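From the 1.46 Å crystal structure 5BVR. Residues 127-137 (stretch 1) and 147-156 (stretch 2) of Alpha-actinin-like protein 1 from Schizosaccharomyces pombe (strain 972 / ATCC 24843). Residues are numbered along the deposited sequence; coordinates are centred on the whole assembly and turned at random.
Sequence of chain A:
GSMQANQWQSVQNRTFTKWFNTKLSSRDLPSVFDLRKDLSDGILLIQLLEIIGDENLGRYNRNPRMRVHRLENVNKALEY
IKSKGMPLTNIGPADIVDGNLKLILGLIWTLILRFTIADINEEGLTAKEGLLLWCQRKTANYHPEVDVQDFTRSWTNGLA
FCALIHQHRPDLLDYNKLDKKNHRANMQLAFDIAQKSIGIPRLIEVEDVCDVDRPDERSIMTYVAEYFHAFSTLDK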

ATOM      1  N   ALA A 127     -10.244  -9.457  -3.093  1.00 17.54           N
ATOM      2  CA  ALA A 127      -9.638  -8.226  -3.583  1.00 15.50           C
ATOM      3  C   ALA A 127     -10.326  -6.972  -3.026  1.00 18.13           C
ATOM      4  O   ALA A 127     -10.635  -6.918  -1.835  1.00 16.41           O
ATOM      5  N   LYS A 128     -10.579  -5.971  -3.868  1.00 17.26           N
ATOM      6  CA  LYS A 128     -11.121  -4.713  -3.368  1.00 16.22           C
ATOM      7  C   LYS A 128     -12.466  -4.930  -2.663  1.00 16.38           C
ATOM      8  O   LYS A 128     -12.693  -4.392  -1.585  1.00 16.90           O
ATOM      9  N   GLU A 129     -13.331  -5.734  -3.276  1.00 17.87           N
ATOM     10  CA  GLU A 129     -14.663  -6.004  -2.714  1.00 17.52           C
ATOM     11  C   GLU A 129     -14.522  -6.660  -1.360  1.00 18.58           C
ATOM     12  O   GLU A 129     -15.261  -6.363  -0.422  1.00 17.41           O
ATOM     13  N   GLY A 130     -13.603  -7.617  -1.282  1.00 17.10           N
ATOM     14  CA  GLY A 130     -13.329  -8.318  -0.054  1.00 15.52           C
ATOM     15  C   GLY A 130     -12.844  -7.432   1.051  1.00 16.81           C
ATOM     16  O   GLY A 130     -13.314  -7.520   2.189  1.00 16.57           O
ATOM     17  N   LEU A 131     -11.904  -6.556   0.713  1.00 15.01           N
ATOM     18  CA  LEU A 131     -11.362  -5.646   1.702  1.00 12.98           C
ATOM     19  C   LEU A 131     -12.432  -4.680   2.199  1.00 16.35           C
ATOM     20  O   LEU A 131     -12.537  -4.437   3.399  1.00 15.79           O
ATOM     21  N   LEU A 132     -13.270  -4.173   1.298  1.00 14.57           N
ATOM     22  CA  LEU A 132     -14.331  -3.263   1.708  1.00 14.60           C
ATOM     23  C   LEU A 132     -15.293  -3.978   2.645  1.00 14.54           C
ATOM     24  O   LEU A 132     -15.661  -3.462   3.697  1.00 16.60           O
ATOM     25  N   LEU A 133     -15.729  -5.168   2.242  1.00 15.84           N
ATOM     26  CA  LEU A 133     -16.660  -5.918   3.084  1.00 16.65           C
ATOM     27  C   LEU A 133     -16.049  -6.216   4.462  1.00 14.26           C
ATOM     28  O   LEU A 133     -16.739  -6.086   5.462  1.00 17.27           O
ATOM     29  N   TRP A 134     -14.771  -6.591   4.520  1.00 15.96           N
ATOM     30  CA  TRP A 134     -14.098  -6.792   5.796  1.00 14.95           C
ATOM     31  C   TRP A 134     -14.189  -5.545   6.671  1.00 14.94           C
ATOM     32  O   TRP A 134     -14.533  -5.616   7.848  1.00 17.18           O
ATOM     33  N   CYS A 135     -13.924  -4.391   6.083  1.00 15.15           N
ATOM     34  CA  CYS A 135     -14.023  -3.144   6.834  1.00 15.19           C
ATOM     35  C   CYS A 135     -15.434  -2.917   7.339  1.00 14.41           C
ATOM     36  O   CYS A 135     -15.625  -2.486   8.469  1.00 16.37           O
ATOM     37  N   GLN A 136     -16.412  -3.181   6.490  1.00 15.63           N
ATOM     38  CA  GLN A 136     -17.810  -3.022   6.890  1.00 16.47           C
ATOM     39  C   GLN A 136     -18.209  -3.952   8.028  1.00 17.29           C
ATOM     40  O   GLN A 136     -18.865  -3.524   8.991  1.00 19.96           O
ATOM     41  N   ARG A 137     -17.817  -5.225   7.919  1.00 16.72           N
ATOM     42  CA  ARG A 137     -18.167  -6.186   8.959  1.00 17.67           C
ATOM     43  C   ARG A 137     -17.479  -5.857  10.281  1.00 16.68           C
ATOM     44  O   ARG A 137     -18.103  -5.917  11.356  1.00 19.79           O
ATOM     45  N   ASP A 147     -19.317   4.640   8.931  1.00 18.35           N
ATOM     46  CA  ASP A 147     -20.084   4.036   7.855  1.00 17.24           C
ATOM     47  C   ASP A 147     -19.161   3.883   6.658  1.00 18.76           C
ATOM     48  O   ASP A 147     -18.976   4.809   5.869  1.00 19.94           O
ATOM     49  N   VAL A 148     -18.536   2.719   6.538  1.00 15.97           N
ATOM     50  CA  VAL A 148     -17.536   2.518   5.503  1.00 16.23           C
ATOM     51  C   VAL A 148     -18.239   2.148   4.207  1.00 20.47           C
ATOM     52  O   VAL A 148     -18.830   1.070   4.087  1.00 22.51           O
ATOM     53  N   GLN A 149     -18.211   3.058   3.245  1.00 16.26           N
ATOM     54  CA  GLN A 149     -18.912   2.878   1.983  1.00 18.42           C
ATOM     55  C   GLN A 149     -17.959   2.923   0.789  1.00 16.09           C
ATOM     56  O   GLN A 149     -18.388   2.683  -0.349  1.00 19.29           O
ATOM     57  N   ASP A 150     -16.680   3.218   1.055  1.00 15.61           N
ATOM     58  CA  ASP A 150     -15.682   3.435   0.027  1.00 15.73           C
ATOM     59  C   ASP A 150     -14.305   3.464   0.656  1.00 16.56           C
ATOM     60  O   ASP A 150     -14.173   3.247   1.855  1.00 14.49           O
ATOM     61  N   PHE A 151     -13.289   3.688  -0.171  1.00 15.46           N
ATOM     62  CA  PHE A 151     -11.928   3.893   0.292  1.00 14.04           C
ATOM     63  C   PHE A 151     -11.476   5.338   0.111  1.00 15.09           C
ATOM     64  O   PHE A 151     -10.303   5.618  -0.164  1.00 15.74           O
ATOM     65  N   THR A 152     -12.424   6.254   0.282  1.00 14.82           N
ATOM     66  CA  THR A 152     -12.132   7.682   0.202  1.00 15.77           C
ATOM     67  C   THR A 152     -12.758   8.425   1.393  1.00 13.92           C
ATOM     68  O   THR A 152     -12.179   8.459   2.482  1.00 15.35           O
ATOM     69  N   ARG A 153     -13.935   8.996   1.181  1.00 15.39           N
ATOM     70  CA  ARG A 153     -14.537   9.893   2.141  1.00 15.98           C
ATOM     71  C   ARG A 153     -14.922   9.228   3.445  1.00 16.88           C
ATOM     72  O   ARG A 153     -15.055   9.916   4.451  1.00 16.77           O
ATOM     73  N   SER A 154     -15.100   7.907   3.439  1.00 14.90           N
ATOM     74  CA  SER A 154     -15.449   7.190   4.669  1.00 14.40           C
ATOM     75  C   SER A 154     -14.328   7.168   5.702  1.00 15.49           C
ATOM     76  O   SER A 154     -14.549   6.741   6.826  1.00 15.26           O
ATOM     77  N   TRP A 155     -13.124   7.576   5.309  1.00 14.29           N
ATOM     78  CA  TRP A 155     -11.937   7.474   6.156  1.00 12.74           C
ATOM     79  C   TRP A 155     -11.356   8.806   6.639  1.00 13.44           C
ATOM     80  O   TRP A 155     -10.451   8.813   7.478  1.00 15.47           O
ATOM     81  N   THR A 156     -11.898   9.924   6.152  1.00 15.71           N
ATOM     82  CA  THR A 156     -11.254  11.213   6.373  1.00 16.25           C
ATOM     83  C   THR A 156     -11.496  11.818   7.752  1.00 15.36           C
ATOM     84  O   THR A 156     -10.783  12.729   8.146  1.00 17.90           O
TER

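Stretch 1 is helical, and its backbone runs in i to i+4 hydrogen bonds. Stretch 2 has no regular helix or strand and lies against one side of the helix. The face it meets is built from K128, L131, L132, C135 and Q136, spaced as helical turns require. G130, L133 and W134 make no contact with stretch 2.

The main bump is F151. Its CA-to-CB bond points toward the helix, and chi1 is m at -69°. The ring enters a hollow lined by K128, L131, L132 and C135, and it has more area covered by the other stretch than any other residue here. The tip of the ring comes close to the helix backbone: CZ of F151 lies 3.5 Å from N of L132. That amide is already bonded to O of K128, which sits near the plane of the ring, at its edge, 3.9 Å from CE2 of F151. CG of L131 is 3.7 Å from CZ of F151. L131 has chi1 t and chi2 p.

L132 also has chi1 t and chi2 p. Its CA-to-CB bond points sideways, but the end of the side chain comes nearer. CD1 of L132 covers one face of the F151 ring, 4.2 Å from the ring centroid and 21° off the normal, a CH-pi contact. The same methyl lies 3.8 Å from CG1 of V148, so it fills the space between the phenyl ring and the valine.

V148 is the second bump. It points toward the helix with chi1 t. Its CG1 fits between L132 and C135, and lies 3.9 Å from CB of C135.

C135 points toward stretch 2 with chi1 m. Its SG lies 3.7 Å from CH2 of W155 and meets that ring at its edge. The same sulfur is 4.4 Å from CE1 of F151, so it borders both aromatic side chains. W155, with chi1 m, donates a hydrogen bond from its NE1 to O of D150, at 2.8 Å.

One hydrogen bond joins the stretches. Q136, chi1 m and chi2 t, brings its amide end in, and NE2 of Q136 donates to O of V148 at 3.0 Å and 162°. This ties the loop to the helix where the backbones are close: the CA atoms of Q136 and V148 are 5.7 Å apart.

K128 lies at the exposed margin. Its chi angles are all t, and CG of K128 rests 3.9 Å from CE2 of F151.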

ATOM      1  CB  ALA A 127      -9.600  -8.236  -5.118  1.00 17.94           C
ATOM      2  CB  LYS A 128     -11.269  -3.709  -4.504  1.00 16.43           C
ATOM      3  CG  LYS A 128     -11.834  -2.385  -4.060  1.00 17.60           C
ATOM      4  CD  LYS A 128     -11.882  -1.424  -5.246  1.00 19.04           C
ATOM      5  CE  LYS A 128     -12.254  -0.042  -4.808  1.00 19.98           C
ATOM      6  NZ  LYS A 128     -12.249   0.865  -5.997  1.00 21.09           N
ATOM      7  CB  GLU A 129     -15.425  -6.968  -3.621  1.00 23.07           C
ATOM      8  CG  GLU A 129     -15.958  -6.347  -4.866  1.00 29.70           C
ATOM      9  CD  GLU A 129     -16.887  -7.268  -5.632  1.00 22.29           C
ATOM     10  OE1 GLU A 129     -16.865  -8.510  -5.406  1.00 24.45           O
ATOM     11  OE2 GLU A 129     -17.640  -6.744  -6.470  1.00 36.32           O
ATOM     12  CB  LEU A 131     -10.170  -4.900   1.111  1.00 14.27           C
ATOM     13  CG  LEU A 131      -9.503  -3.921   2.082  1.00 16.21           C
ATOM     14  CD1 LEU A 131      -8.984  -4.623   3.342  1.00 16.12           C
ATOM     15  CD2 LEU A 131      -8.374  -3.165   1.394  1.00 15.79           C
ATOM     16  CB  LEU A 132     -15.083  -2.698   0.495  1.00 16.25           C
ATOM     17  CG  LEU A 132     -16.074  -1.611   0.866  1.00 16.69           C
ATOM     18  CD1 LEU A 132     -15.352  -0.371   1.374  1.00 21.54           C
ATOM     19  CD2 LEU A 132     -16.952  -1.301  -0.336  1.00 22.19           C
ATOM     20  CB  LEU A 133     -17.111  -7.193   2.386  1.00 17.31           C
ATOM     21  CG  LEU A 133     -18.142  -7.993   3.172  1.00 16.86           C
ATOM     22  CD1 LEU A 133     -19.363  -7.170   3.488  1.00 20.81           C
ATOM     23  CD2 LEU A 133     -18.545  -9.225   2.373  1.00 17.30           C
ATOM     24  CB  TRP A 134     -12.648  -7.201   5.566  1.00 15.96           C
ATOM     25  CG  TRP A 134     -11.847  -7.426   6.804  1.00 16.53           C
ATOM     26  CD1 TRP A 134     -11.747  -8.597   7.513  1.00 16.63           C
ATOM     27  CD2 TRP A 134     -10.990  -6.485   7.470  1.00 16.12           C
ATOM     28  NE1 TRP A 134     -10.880  -8.441   8.564  1.00 19.48           N
ATOM     29  CE2 TRP A 134     -10.406  -7.154   8.561  1.00 16.23           C
ATOM     30  CE3 TRP A 134     -10.641  -5.151   7.237  1.00 15.07           C
ATOM     31  CZ2 TRP A 134      -9.529  -6.533   9.424  1.00 18.03           C
ATOM     32  CZ3 TRP A 134      -9.748  -4.546   8.103  1.00 16.04           C
ATOM     33  CH2 TRP A 134      -9.203  -5.236   9.174  1.00 17.68           C
ATOM     34  CB  CYS A 135     -13.611  -1.977   5.952  1.00 15.37           C
ATOM     35  SG  CYS A 135     -11.831  -1.919   5.534  1.00 15.75           S
ATOM     36  CB  GLN A 136     -18.737  -3.220   5.686  1.00 17.08           C
ATOM     37  CG  GLN A 136     -18.545  -2.166   4.629  1.00 17.33           C
ATOM     38  CD  GLN A 136     -19.298  -2.450   3.342  1.00 19.56           C
ATOM     39  OE1 GLN A 136     -19.591  -3.595   3.000  1.00 19.82           O
ATOM     40  NE2 GLN A 136     -19.596  -1.392   2.602  1.00 20.63           N
ATOM     41  CB  ARG A 137     -17.841  -7.609   8.507  1.00 18.70           C
ATOM     42  CG  ARG A 137     -18.732  -8.126   7.373  1.00 21.01           C
ATOM     43  CD  ARG A 137     -20.178  -8.490   7.820  1.00 24.86           C
ATOM     44  NE  ARG A 137     -20.882  -9.121   6.698  1.00 23.44           N
ATOM     45  CZ  ARG A 137     -21.581  -8.476   5.771  1.00 26.31           C
ATOM     46  NH1 ARG A 137     -21.765  -7.156   5.851  1.00 30.23           N
ATOM     47  NH2 ARG A 137     -22.107  -9.156   4.758  1.00 26.08           N
ATOM     48  CB  ASP A 147     -21.302   4.880   7.501  1.00 20.21           C
ATOM     49  CG  ASP A 147     -22.190   4.217   6.462  1.00 25.58           C
ATOM     50  OD1 ASP A 147     -22.063   3.000   6.227  1.00 31.57           O
ATOM     51  OD2 ASP A 147     -23.038   4.932   5.883  1.00 30.81           O
ATOM     52  CB  VAL A 148     -16.525   1.449   5.910  1.00 17.43           C
ATOM     53  CG1 VAL A 148     -15.546   1.230   4.782  1.00 18.98           C
ATOM     54  CG2 VAL A 148     -15.774   1.882   7.137  1.00 17.24           C
ATOM     55  CB  GLN A 149     -19.967   3.969   1.809  1.00 21.59           C
ATOM     56  CG  GLN A 149     -21.149   3.826   2.749  1.00 23.70           C
ATOM     57  CD  GLN A 149     -21.839   2.470   2.616  1.00 42.74           C
ATOM     58  OE1 GLN A 149     -21.949   1.925   1.516  1.00 43.87           O
ATOM     59  NE2 GLN A 149     -22.295   1.917   3.740  1.00 43.73           N
ATOM     60  CB  ASP A 150     -15.973   4.763  -0.671  1.00 15.32           C
ATOM     61  CG  ASP A 150     -16.079   5.895   0.309  1.00 17.23           C
ATOM     62  OD1 ASP A 150     -15.203   6.034   1.188  1.00 15.74           O
ATOM     63  OD2 ASP A 150     -17.111   6.611   0.246  1.00 25.38           O
ATOM     64  CB  PHE A 151     -10.981   2.931  -0.435  1.00 15.42           C
ATOM     65  CG  PHE A 151     -11.180   1.486  -0.039  1.00 15.25           C
ATOM     66  CD1 PHE A 151     -10.809   1.065   1.204  1.00 15.53           C
ATOM     67  CD2 PHE A 151     -11.723   0.576  -0.911  1.00 14.90           C
ATOM     68  CE1 PHE A 151     -10.981  -0.265   1.589  1.00 17.44           C
ATOM     69  CE2 PHE A 151     -11.899  -0.746  -0.542  1.00 15.61           C
ATOM     70  CZ  PHE A 151     -11.527  -1.161   0.710  1.00 15.56           C
ATOM     71  CB  THR A 152     -12.578   8.268  -1.163  1.00 17.00           C
ATOM     72  OG1 THR A 152     -13.949   7.952  -1.405  1.00 18.78           O
ATOM     73  CG2 THR A 152     -11.713   7.679  -2.298  1.00 17.17           C
ATOM     74  CB  ARG A 153     -15.754  10.568   1.508  1.00 19.40           C
ATOM     75  CG  ARG A 153     -15.484  10.973   0.060  1.00 29.37           C
ATOM     76  CD  ARG A 153     -16.152  12.213  -0.343  1.00 39.48           C
ATOM     77  NE  ARG A 153     -15.690  13.317   0.472  1.00 37.13           N
ATOM     78  CZ  ARG A 153     -16.248  14.513   0.445  1.00 40.21           C
ATOM     79  NH1 ARG A 153     -17.298  14.734  -0.339  1.00 52.28           N
ATOM     80  NH2 ARG A 153     -15.774  15.474   1.211  1.00 35.72           N
ATOM     81  CB  SER A 154     -15.804   5.722   4.370  1.00 16.49           C
ATOM     82  OG  SER A 154     -16.863   5.614   3.457  1.00 19.85           O
ATOM     83  CB  TRP A 155     -10.831   6.750   5.347  1.00 13.96           C
ATOM     84  CG  TRP A 155     -11.264   5.375   4.951  1.00 13.02           C
ATOM     85  CD1 TRP A 155     -11.947   5.027   3.839  1.00 15.21           C
ATOM     86  CD2 TRP A 155     -11.138   4.178   5.742  1.00 12.69           C
ATOM     87  NE1 TRP A 155     -12.232   3.683   3.859  1.00 14.48           N
ATOM     88  CE2 TRP A 155     -11.747   3.139   5.021  1.00 13.86           C
ATOM     89  CE3 TRP A 155     -10.554   3.890   6.982  1.00 14.08           C
ATOM     90  CZ2 TRP A 155     -11.795   1.833   5.495  1.00 13.95           C
ATOM     91  CZ3 TRP A 155     -10.596   2.583   7.453  1.00 15.00           C
ATOM     92  CH2 TRP A 155     -11.188   1.575   6.690  1.00 14.26           C
ATOM     93  CB  THR A 156     -11.629  12.221   5.269  1.00 15.49           C
ATOM     94  OG1 THR A 156     -13.043  12.465   5.280  1.00 17.50           O
ATOM     95  CG2 THR A 156     -11.170  11.697   3.888  1.00 17.74           C
TER